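Local coordinates for periplasmic oligopeptide-binding protein (Burkholderia pseudomallei, PDB 3ZS6) that binds oligopeptides and probably serves as the periplasmic receptor that delivers them to an ABC transport system, at residues A[280-286]-A[330-334]; A[261-267]-A[399-405]; A[223-227]-A[244-249]. One frame throughout, in Å; residues are numbered along the deposited sequence.

Contact 1 of 3, residues A[280-286]-A[330-334]; sequences EALAMVL and RVDYA
Small residues let two helices approach closely, and the packing of helix 276-285 on helix 327-340, away from the peptide site, illustrates the rule. Segments 280-286 and 330-334 are helical, with Leu286 extended (phi/psi -70/127°). Their axes run antiparallel at 172° and come within 8.9 Å. The register pairs Ala281 with Ala334 (CA-CA 4.3 Å) and Val285 with Val331 (CA-CA 5.8 Å).

Glu280, with chi1 and chi2 both t, sends its carboxylate to the margin, where a water bridges Glu280 OE2 (2.7 Å) and Tyr333 OH (2.8 Å). One residue on, where the backbones come closest, Ala281 CB lies 3.9 Å from Ala334 CB and 3.5 Å from Ala334 O. Met284, with rotamer p, t, m, places CG 3.5 Å from Ala334 CB and CE 3.6 Å from Tyr333 CD1; its SD sits 4.9 Å from the Tyr333 ring centroid in an oblique Met-aromatic contact. Val285 (chi1 t) directs CG2 to 3.6 Å from Ala334 CB and 4.1 Å from Val331 CG2. At the Leu286 end of the segment, Arg330 reaches across with chi1 m, chi2 -146° and chi3 -143°: Arg330 NH1 donates to Met284 O at 3.0 Å, although the exact place of that oxygen is less certain, and weakly to Leu286 O at 3.2 Å.

Helix 359-376 lies alongside, covering Val285 through Leu376, while Trp322 packs on Met284 and Arg330. Apolar packing thus fixes the approach of the helices, and the arginine and the water satisfy polar groups at its two ends.

Contact 2 of 3, residues A[261-267]-A[399-405]; sequences TYYYYLK and VQIARDG
An antiparallel beta ladder inside the mixed sheet of a bilobal periplasmic binding protein joins 261-267 to 399-405, and it shows how a sheet strand can carry ligand-binding residues within its own ladder. Both backbones are extended, and the segment axes approach to 4.5 Å at 146°. Tyr263-Asp404 (CA-CA 5.3 Å) and Tyr265-Ala402 (CA-CA 4.9 Å) are hydrogen-bonded pairs; Tyr262-Gly405 (CA-CA 4.3 Å), Tyr264-Arg403 and Leu266-Ile401 are non-hydrogen-bonded ones.

Tyr265 buries most surface. Its N donates to Ala402 O (2.8 Å), its O accepts from Ala402 N (3.1 Å), and Lys267 N to Gln400 O (2.9 Å) continues the ladder. With chi1 t, its ring sets CE1 3.8 Å from Val399 CG2 and CD1 3.9 Å from Ala402 CB, while its hydroxyl hydrogen-bonds to the Arg394 backbone O.

Asp404 (chi1 t) shares that face. Asp404 N gives 2.8 Å to Tyr263 O, and Tyr263 N gives 3.2 Å to Asp404 O. Tyr263, chi1 p, brings its ring face over Asp404 CB, a CH-pi contact 3.8 Å from the centroid, and two waters link Tyr263 OH to the Asp404 carboxylate.

Arg403 (t, m, m) lies on the other face with Tyr262, Tyr264, Leu266 and Ile401. Its CG is 3.3 Å from Tyr262 OH, which hydrogen-bonds to His361 ND1, and its NH1 forms a salt bridge with the backbone of the bound peptide. Gly405 adds backbone hydrogen bonds to that peptide; within the strand, Gly405 N donates to Asp404 OD1 at 2.6 Å.

Contact 3 of 3, residues A[223-227]-A[244-249]; sequences LRMYQ and QISKQF
When two helices run parallel but far apart, long side chains must span the gap. Segments 223-227 and 244-249, each the last part of its helix, do this: their axes point the same way within 8° yet stay 13.3 Å apart, with Leu223 level with Ile245 (CA-CA 9.3 Å) and Gln227 level with Phe249 (CA-CA 9.1 Å).

Leu223 adopts t, p, which spreads its methyls: CD2 lies 4.2 Å from Ile245 CD1 and CD1 lies 3.9 Å from Phe249 CE2. Ile245 uses m, t to extend CD1 toward that partner. Tyr226 holds chi1 t with chi2 at -85°, Phe249 chi1 m with chi2 at -77°, and the two rings form a T-shaped pair in which the edge of Tyr226 faces the ring of Phe249, centroids 5.4 Å apart and planes at 83°; Tyr226 CE1 approaches Phe249 CD1 to 3.8 Å. On the exposed side Gln227 CB lies 4.3 Å from Phe249 CZ.

This is plain structural packing of helices 219-227 and 242-249, side by side at the periphery of the chain. Leu480 packs against Leu223, Tyr226, Ile245 and Phe249, so that both helices meet a shared residue of strand 470-480, and Tyr226 OH hydrogen-bonds to Glu252. Adhesion between these helices therefore rests mainly on aliphatic and aromatic packing, with exposed glutamines at the margin.

How the contacts relate
Chemistry follows location in these three contacts. Contact 2 lies nearest the middle of the chain, is almost wholly buried and relies on a backbone ladder reaching the peptide site. Contact 1, also largely buried, sits farther out, about 17 Å from contact 2 between centres; its first helix, 276-285, follows strand 260-266 of contact 2 in the chain, and backbone carbonyls are there met by an arginine rather than by a strand. Contact 3 is partly exposed, about 30 Å from contact 2 and about 38 Å from contact 1 between centres, and is held mainly by apolar side chains. One element touches all three: strand 470-480 pairs with strand 260-266 and packs on both helical contacts.

Contact 1 of 3, residues A[280-286]-A[330-334]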
loop_
_atom_site.group_PDB
_atom_site.type_symbol
_atom_site.label_atom_id
_atom_site.label_comp_id
_atom_site.label_asym_id
_atom_site.label_seq_id
_atom_site.Cartn_x
_atom_site.Cartn_y
_atom_site.Cartn_z
ATOM N N GLU A 280 -8.034 -23.401 0.086
ATOM C CA GLU A 280 -7.165 -23.987 1.091
ATOM C C GLU A 280 -6.169 -24.974 0.475
ATOM O O GLU A 280 -4.975 -24.948 0.789
ATOM C CB GLU A 280 -8.027 -24.702 2.132
ATOM C CG GLU A 280 -7.268 -25.257 3.314
ATOM C CD GLU A 280 -8.195 -25.910 4.330
ATOM O OE1 GLU A 280 -9.429 -25.890 4.116
ATOM O OE2 GLU A 280 -7.690 -26.431 5.342
ATOM N N ALA A 281 -6.662 -25.847 -0.398
ATOM C CA ALA A 281 -5.792 -26.802 -1.082
ATOM C C ALA A 281 -4.672 -26.093 -1.848
ATOM O O ALA A 281 -3.511 -26.498 -1.792
ATOM C CB ALA A 281 -6.603 -27.667 -2.030
ATOM N N LEU A 282 -5.028 -25.040 -2.578
ATOM C CA LEU A 282 -4.048 -24.302 -3.361
ATOM C C LEU A 282 -2.994 -23.687 -2.448
ATOM O O LEU A 282 -1.802 -23.678 -2.771
ATOM C CB LEU A 282 -4.729 -23.214 -4.199
ATOM C CG LEU A 282 -5.680 -23.672 -5.316
ATOM C CD1 LEU A 282 -6.392 -22.473 -5.945
ATOM C CD2 LEU A 282 -4.932 -24.469 -6.384
ATOM N N ALA A 283 -3.436 -23.195 -1.296
ATOM C CA ALA A 283 -2.535 -22.556 -0.342
ATOM C C ALA A 283 -1.546 -23.521 0.311
ATOM O O ALA A 283 -0.365 -23.207 0.459
ATOM C CB ALA A 283 -3.334 -21.823 0.732
ATOM N N MET A 284 -2.029 -24.690 0.710
ATOM C CA MET A 284 -1.241 -25.565 1.570
ATOM C C MET A 284 -0.165 -26.342 0.821
ATOM O O MET A 284 0.761 -26.864 1.428
ATOM C CB MET A 284 -2.149 -26.526 2.354
ATOM C CG MET A 284 -2.797 -27.607 1.522
ATOM S SD MET A 284 -4.001 -28.557 2.482
ATOM C CE MET A 284 -3.039 -28.992 3.925
ATOM N N VAL A 285 -0.276 -26.408 -0.499
ATOM C CA VAL A 285 0.706 -27.150 -1.285
ATOM C C VAL A 285 1.978 -26.347 -1.638
ATOM O O VAL A 285 3.041 -26.929 -1.873
ATOM C CB VAL A 285 0.049 -27.734 -2.549
ATOM C CG1 VAL A 285 1.067 -27.968 -3.632
ATOM C CG2 VAL A 285 -0.705 -29.029 -2.198
ATOM N N LEU A 286 1.876 -25.019 -1.659
ATOM C CA LEU A 286 3.023 -24.174 -2.000
ATOM C C LEU A 286 4.107 -24.191 -0.915
ATOM O O LEU A 286 3.833 -23.934 0.255
ATOM C CB LEU A 286 2.584 -22.725 -2.255
ATOM C CG LEU A 286 1.499 -22.441 -3.293
ATOM C CD1 LEU A 286 1.038 -20.986 -3.169
ATOM C CD2 LEU A 286 1.970 -22.745 -4.714
ATOM N N ARG A 330 0.951 -32.747 3.405
ATOM C CA ARG A 330 0.305 -31.540 2.898
ATOM C C ARG A 330 -0.433 -31.838 1.609
ATOM O O ARG A 330 -1.597 -31.479 1.451
ATOM C CB ARG A 330 1.335 -30.447 2.624
ATOM C CG ARG A 330 1.798 -29.693 3.837
ATOM C CD ARG A 330 2.058 -28.261 3.422
ATOM N NE ARG A 330 3.200 -27.694 4.112
ATOM C CZ ARG A 330 3.762 -26.542 3.775
ATOM N NH1 ARG A 330 3.283 -25.841 2.752
ATOM N NH2 ARG A 330 4.803 -26.099 4.462
ATOM N N VAL A 331 0.261 -32.502 0.690
ATOM C CA VAL A 331 -0.281 -32.792 -0.630
ATOM C C VAL A 331 -1.477 -33.749 -0.578
ATOM O O VAL A 331 -2.498 -33.520 -1.233
ATOM C CB VAL A 331 0.813 -33.362 -1.556
ATOM C CG1 VAL A 331 0.192 -33.965 -2.805
ATOM C CG2 VAL A 331 1.828 -32.270 -1.910
ATOM N N ASP A 332 -1.347 -34.822 0.196
ATOM C CA ASP A 332 -2.455 -35.765 0.387
ATOM C C ASP A 332 -3.705 -35.065 0.912
ATOM O O ASP A 332 -4.805 -35.236 0.385
ATOM C CB ASP A 332 -2.054 -36.875 1.362
ATOM C CG ASP A 332 -1.114 -37.887 0.742
ATOM O OD1 ASP A 332 -1.261 -38.167 -0.467
ATOM O OD2 ASP A 332 -0.233 -38.404 1.465
ATOM N N TYR A 333 -3.537 -34.282 1.968
ATOM C CA TYR A 333 -4.656 -33.558 2.548
ATOM C C TYR A 333 -5.277 -32.632 1.498
ATOM O O TYR A 333 -6.496 -32.563 1.360
ATOM C CB TYR A 333 -4.187 -32.775 3.774
ATOM C CG TYR A 333 -5.297 -32.218 4.638
ATOM C CD1 TYR A 333 -5.943 -31.038 4.292
ATOM C CD2 TYR A 333 -5.690 -32.866 5.807
ATOM C CE1 TYR A 333 -6.951 -30.521 5.073
ATOM C CE2 TYR A 333 -6.704 -32.355 6.600
ATOM C CZ TYR A 333 -7.331 -31.180 6.226
ATOM O OH TYR A 333 -8.338 -30.650 7.000
ATOM N N ALA A 334 -4.436 -31.933 0.739
ATOM C CA ALA A 334 -4.933 -30.963 -0.240
ATOM C C ALA A 334 -5.675 -31.636 -1.398
ATOM O O ALA A 334 -6.728 -31.161 -1.838
ATOM C CB ALA A 334 -3.782 -30.075 -0.763
HETATM O O HOH W 1 -9.303 -28.099 6.642
#

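Contact 2 of 3, residues A[261-267]-A[399-405]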
loop_
_atom_site.group_PDB
_atom_site.type_symbol
_atom_site.label_atom_id
_atom_site.label_comp_id
_atom_site.label_asym_id
_atom_site.label_seq_id
_atom_site.Cartn_x
_atom_site.Cartn_y
_atom_site.Cartn_z
ATOM N N THR A 261 2.878 -7.440 2.885
ATOM C CA THR A 261 2.660 -8.862 2.618
ATOM C C THR A 261 2.452 -9.125 1.128
ATOM O O THR A 261 1.656 -8.450 0.471
ATOM C CB THR A 261 1.426 -9.382 3.403
ATOM O OG1 THR A 261 1.601 -9.119 4.800
ATOM C CG2 THR A 261 1.219 -10.890 3.193
ATOM N N TYR A 262 3.171 -10.115 0.612
ATOM C CA TYR A 262 3.070 -10.542 -0.775
ATOM C C TYR A 262 2.106 -11.728 -0.794
ATOM O O TYR A 262 2.262 -12.684 -0.025
ATOM C CB TYR A 262 4.459 -10.965 -1.268
ATOM C CG TYR A 262 4.625 -11.253 -2.753
ATOM C CD1 TYR A 262 4.009 -12.348 -3.350
ATOM C CD2 TYR A 262 5.452 -10.460 -3.541
ATOM C CE1 TYR A 262 4.186 -12.623 -4.705
ATOM C CE2 TYR A 262 5.640 -10.733 -4.891
ATOM C CZ TYR A 262 5.007 -11.816 -5.468
ATOM O OH TYR A 262 5.192 -12.089 -6.812
ATOM N N TYR A 263 1.094 -11.658 -1.647
ATOM C CA TYR A 263 0.064 -12.688 -1.649
ATOM C C TYR A 263 -0.654 -12.805 -2.986
ATOM O O TYR A 263 -0.622 -11.884 -3.820
ATOM C CB TYR A 263 -0.953 -12.435 -0.531
ATOM C CG TYR A 263 -1.884 -11.258 -0.771
ATOM C CD1 TYR A 263 -3.099 -11.430 -1.423
ATOM C CD2 TYR A 263 -1.547 -9.972 -0.331
ATOM C CE1 TYR A 263 -3.964 -10.354 -1.636
ATOM C CE2 TYR A 263 -2.409 -8.884 -0.532
ATOM C CZ TYR A 263 -3.613 -9.088 -1.186
ATOM O OH TYR A 263 -4.472 -8.034 -1.395
ATOM N N TYR A 264 -1.300 -13.950 -3.188
ATOM C CA TYR A 264 -2.082 -14.156 -4.393
ATOM C C TYR A 264 -3.562 -13.910 -4.129
ATOM O O TYR A 264 -4.183 -14.512 -3.246
ATOM C CB TYR A 264 -1.857 -15.555 -4.977
ATOM C CG TYR A 264 -0.612 -15.684 -5.834
ATOM C CD1 TYR A 264 0.093 -14.567 -6.256
ATOM C CD2 TYR A 264 -0.148 -16.929 -6.224
ATOM C CE1 TYR A 264 1.236 -14.695 -7.048
ATOM C CE2 TYR A 264 0.981 -17.066 -7.015
ATOM C CZ TYR A 264 1.676 -15.947 -7.425
ATOM O OH TYR A 264 2.807 -16.099 -8.217
ATOM N N TYR A 265 -4.103 -12.989 -4.903
ATOM C CA TYR A 265 -5.520 -12.712 -4.940
ATOM C C TYR A 265 -6.213 -13.939 -5.498
ATOM O O TYR A 265 -5.681 -14.604 -6.391
ATOM C CB TYR A 265 -5.694 -11.511 -5.862
ATOM C CG TYR A 265 -7.029 -11.232 -6.506
ATOM C CD1 TYR A 265 -7.545 -12.063 -7.495
ATOM C CD2 TYR A 265 -7.718 -10.064 -6.203
ATOM C CE1 TYR A 265 -8.744 -11.766 -8.123
ATOM C CE2 TYR A 265 -8.909 -9.759 -6.816
ATOM C CZ TYR A 265 -9.419 -10.608 -7.776
ATOM O OH TYR A 265 -10.602 -10.286 -8.386
ATOM N N LEU A 266 -7.370 -14.262 -4.928
ATOM C CA LEU A 266 -8.248 -15.301 -5.468
ATOM C C LEU A 266 -9.641 -14.708 -5.650
ATOM O O LEU A 266 -10.184 -14.087 -4.732
ATOM C CB LEU A 266 -8.348 -16.498 -4.514
ATOM C CG LEU A 266 -7.090 -17.293 -4.159
ATOM C CD1 LEU A 266 -7.454 -18.402 -3.162
ATOM C CD2 LEU A 266 -6.412 -17.890 -5.400
ATOM N N LYS A 267 -10.216 -14.897 -6.833
ATOM C CA LYS A 267 -11.557 -14.397 -7.116
ATOM C C LYS A 267 -12.572 -15.229 -6.352
ATOM O O LYS A 267 -12.887 -16.350 -6.755
ATOM C CB LYS A 267 -11.841 -14.496 -8.613
ATOM C CG LYS A 267 -13.210 -13.984 -9.037
ATOM C CD LYS A 267 -13.423 -14.263 -10.515
ATOM C CE LYS A 267 -14.827 -13.929 -10.970
ATOM N NZ LYS A 267 -15.044 -14.364 -12.380
ATOM N N VAL A 399 -9.836 -11.346 -13.269
ATOM C CA VAL A 399 -8.728 -12.284 -13.153
ATOM C C VAL A 399 -9.112 -13.294 -12.075
ATOM O O VAL A 399 -9.905 -12.978 -11.187
ATOM C CB VAL A 399 -7.412 -11.555 -12.771
ATOM C CG1 VAL A 399 -6.857 -10.777 -13.969
ATOM C CG2 VAL A 399 -7.641 -10.612 -11.590
ATOM N N GLN A 400 -8.556 -14.500 -12.153
ATOM C CA GLN A 400 -8.932 -15.587 -11.248
ATOM C C GLN A 400 -7.947 -15.711 -10.089
ATOM O O GLN A 400 -8.329 -15.683 -8.923
ATOM C CB GLN A 400 -8.992 -16.912 -12.012
ATOM C CG GLN A 400 -10.110 -16.993 -13.026
ATOM C CD GLN A 400 -10.139 -18.332 -13.733
ATOM O OE1 GLN A 400 -9.187 -18.697 -14.429
ATOM N NE2 GLN A 400 -11.224 -19.083 -13.541
ATOM N N ILE A 401 -6.677 -15.878 -10.430
ATOM C CA ILE A 401 -5.599 -15.853 -9.457
ATOM C C ILE A 401 -4.678 -14.746 -9.927
ATOM O O ILE A 401 -4.360 -14.674 -11.115
ATOM C CB ILE A 401 -4.821 -17.180 -9.434
ATOM C CG1 ILE A 401 -5.779 -18.360 -9.219
ATOM C CG2 ILE A 401 -3.738 -17.137 -8.372
ATOM C CD1 ILE A 401 -5.091 -19.723 -9.153
ATOM N N ALA A 402 -4.271 -13.867 -9.018
ATOM C CA ALA A 402 -3.496 -12.695 -9.422
ATOM C C ALA A 402 -2.424 -12.327 -8.399
ATOM O O ALA A 402 -2.627 -12.461 -7.193
ATOM C CB ALA A 402 -4.422 -11.506 -9.687
ATOM N N ARG A 403 -1.273 -11.887 -8.900
ATOM C CA ARG A 403 -0.217 -11.359 -8.046
ATOM C C ARG A 403 -0.772 -10.124 -7.313
ATOM O O ARG A 403 -1.376 -9.233 -7.930
ATOM C CB ARG A 403 1.008 -10.993 -8.891
ATOM C CG ARG A 403 2.341 -11.005 -8.116
ATOM C CD ARG A 403 2.371 -9.903 -7.054
ATOM N NE ARG A 403 2.346 -8.583 -7.667
ATOM C CZ ARG A 403 2.323 -7.431 -6.993
ATOM N NH1 ARG A 403 2.310 -7.426 -5.665
ATOM N NH2 ARG A 403 2.313 -6.277 -7.653
ATOM N N ASP A 404 -0.594 -10.086 -5.998
ATOM C CA ASP A 404 -1.046 -8.942 -5.205
ATOM C C ASP A 404 -0.054 -8.702 -4.067
ATOM O O ASP A 404 0.945 -9.408 -3.951
ATOM C CB ASP A 404 -2.453 -9.179 -4.651
ATOM C CG ASP A 404 -3.256 -7.879 -4.486
ATOM O OD1 ASP A 404 -2.670 -6.836 -4.127
ATOM O OD2 ASP A 404 -4.482 -7.906 -4.713
ATOM N N GLY A 405 -0.337 -7.710 -3.230
ATOM C CA GLY A 405 0.562 -7.331 -2.154
ATOM C C GLY A 405 0.081 -6.039 -1.518
ATOM O O GLY A 405 -0.399 -5.143 -2.213
HETATM O O HOH W 2 -3.836 -5.600 -2.116
HETATM O O HOH W 3 -6.633 -8.524 -2.560
#

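Contact 3 of 3, residues A[223-227]-A[244-249]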
loop_
_atom_site.group_PDB
_atom_site.type_symbol
_atom_site.label_atom_id
_atom_site.label_comp_id
_atom_site.label_asym_id
_atom_site.label_seq_id
_atom_site.Cartn_x
_atom_site.Cartn_y
_atom_site.Cartn_z
ATOM N N LEU A 223 18.937 -2.179 -12.176
ATOM C CA LEU A 223 20.272 -2.405 -11.616
ATOM C C LEU A 223 21.357 -1.865 -12.545
ATOM O O LEU A 223 22.300 -1.210 -12.102
ATOM C CB LEU A 223 20.486 -3.899 -11.347
ATOM C CG LEU A 223 21.830 -4.356 -10.770
ATOM C CD1 LEU A 223 22.125 -3.632 -9.470
ATOM C CD2 LEU A 223 21.840 -5.870 -10.557
ATOM N N ARG A 224 21.218 -2.157 -13.834
ATOM C CA ARG A 224 22.140 -1.660 -14.844
ATOM C C ARG A 224 22.213 -0.140 -14.811
ATOM O O ARG A 224 23.294 0.442 -14.867
ATOM C CB ARG A 224 21.692 -2.104 -16.235
ATOM C CG ARG A 224 21.819 -3.588 -16.516
ATOM C CD ARG A 224 21.498 -3.864 -17.987
ATOM N NE ARG A 224 21.598 -5.277 -18.339
ATOM C CZ ARG A 224 21.541 -5.737 -19.587
ATOM N NH1 ARG A 224 21.387 -4.893 -20.601
ATOM N NH2 ARG A 224 21.641 -7.039 -19.826
ATOM N N MET A 225 21.055 0.504 -14.730
ATOM C CA MET A 225 21.018 1.959 -14.703
ATOM C C MET A 225 21.631 2.515 -13.419
ATOM O O MET A 225 22.255 3.572 -13.427
ATOM C CB MET A 225 19.580 2.460 -14.873
ATOM C CG MET A 225 19.058 2.340 -16.300
ATOM S SD MET A 225 17.293 2.702 -16.443
ATOM C CE MET A 225 16.593 1.290 -15.621
ATOM N N TYR A 226 21.436 1.809 -12.311
ATOM C CA TYR A 226 22.002 2.242 -11.048
ATOM C C TYR A 226 23.521 2.184 -11.170
ATOM O O TYR A 226 24.223 3.146 -10.844
ATOM C CB TYR A 226 21.512 1.338 -9.921
ATOM C CG TYR A 226 22.060 1.663 -8.551
ATOM C CD1 TYR A 226 23.282 1.159 -8.138
ATOM C CD2 TYR A 226 21.337 2.455 -7.659
ATOM C CE1 TYR A 226 23.793 1.446 -6.873
ATOM C CE2 TYR A 226 21.832 2.747 -6.393
ATOM C CZ TYR A 226 23.064 2.240 -6.011
ATOM O OH TYR A 226 23.561 2.505 -4.763
ATOM N N GLN A 227 24.012 1.056 -11.677
ATOM C CA GLN A 227 25.445 0.846 -11.855
ATOM C C GLN A 227 26.064 1.922 -12.754
ATOM O O GLN A 227 27.187 2.361 -12.518
ATOM C CB GLN A 227 25.704 -0.556 -12.416
ATOM C CG GLN A 227 27.165 -0.963 -12.495
ATOM C CD GLN A 227 27.341 -2.429 -12.883
ATOM O OE1 GLN A 227 26.366 -3.177 -13.005
ATOM N NE2 GLN A 227 28.591 -2.844 -13.080
ATOM N N GLN A 244 25.479 -11.400 -5.028
ATOM C CA GLN A 244 26.418 -10.684 -5.873
ATOM C C GLN A 244 26.290 -9.187 -5.639
ATOM O O GLN A 244 27.277 -8.463 -5.668
ATOM C CB GLN A 244 26.176 -10.997 -7.353
ATOM C CG GLN A 244 24.922 -10.341 -7.926
ATOM C CD GLN A 244 24.935 -10.262 -9.448
ATOM O OE1 GLN A 244 25.861 -10.747 -10.101
ATOM N NE2 GLN A 244 23.900 -9.644 -10.019
ATOM N N ILE A 245 25.063 -8.728 -5.418
ATOM C CA ILE A 245 24.806 -7.311 -5.205
ATOM C C ILE A 245 25.448 -6.810 -3.917
ATOM O O ILE A 245 26.045 -5.731 -3.884
ATOM C CB ILE A 245 23.307 -7.023 -5.173
ATOM C CG1 ILE A 245 22.714 -7.258 -6.568
ATOM C CG2 ILE A 245 23.053 -5.602 -4.704
ATOM C CD1 ILE A 245 21.222 -7.094 -6.638
ATOM N N SER A 246 25.328 -7.606 -2.860
ATOM C CA SER A 246 25.912 -7.260 -1.573
ATOM C C SER A 246 27.425 -7.102 -1.692
ATOM O O SER A 246 28.024 -6.187 -1.110
ATOM C CB SER A 246 25.570 -8.342 -0.547
ATOM O OG SER A 246 26.221 -8.100 0.684
ATOM N N LYS A 247 28.040 -7.994 -2.460
ATOM C CA LYS A 247 29.485 -7.999 -2.609
ATOM C C LYS A 247 29.936 -6.774 -3.383
ATOM O O LYS A 247 30.940 -6.145 -3.040
ATOM C CB LYS A 247 29.936 -9.268 -3.336
ATOM C CG LYS A 247 31.428 -9.353 -3.577
ATOM C CD LYS A 247 31.723 -10.236 -4.783
ATOM C CE LYS A 247 30.906 -11.521 -4.741
ATOM N NZ LYS A 247 30.670 -12.082 -6.104
ATOM N N GLN A 248 29.186 -6.438 -4.426
ATOM C CA GLN A 248 29.544 -5.321 -5.297
ATOM C C GLN A 248 29.210 -3.945 -4.720
ATOM O O GLN A 248 29.967 -2.997 -4.906
ATOM C CB GLN A 248 28.878 -5.460 -6.671
ATOM C CG GLN A 248 29.250 -4.325 -7.641
ATOM C CD GLN A 248 28.728 -4.553 -9.057
ATOM O OE1 GLN A 248 28.058 -5.548 -9.328
ATOM N NE2 GLN A 248 29.038 -3.629 -9.963
ATOM N N PHE A 249 28.078 -3.827 -4.034
ATOM C CA PHE A 249 27.604 -2.503 -3.620
ATOM C C PHE A 249 27.653 -2.268 -2.105
ATOM O O PHE A 249 27.447 -1.145 -1.633
ATOM C CB PHE A 249 26.192 -2.248 -4.170
ATOM C CG PHE A 249 26.128 -2.211 -5.674
ATOM C CD1 PHE A 249 26.552 -1.089 -6.372
ATOM C CD2 PHE A 249 25.658 -3.302 -6.391
ATOM C CE1 PHE A 249 26.506 -1.055 -7.757
ATOM C CE2 PHE A 249 25.606 -3.272 -7.776
ATOM C CZ PHE A 249 26.031 -2.145 -8.460
#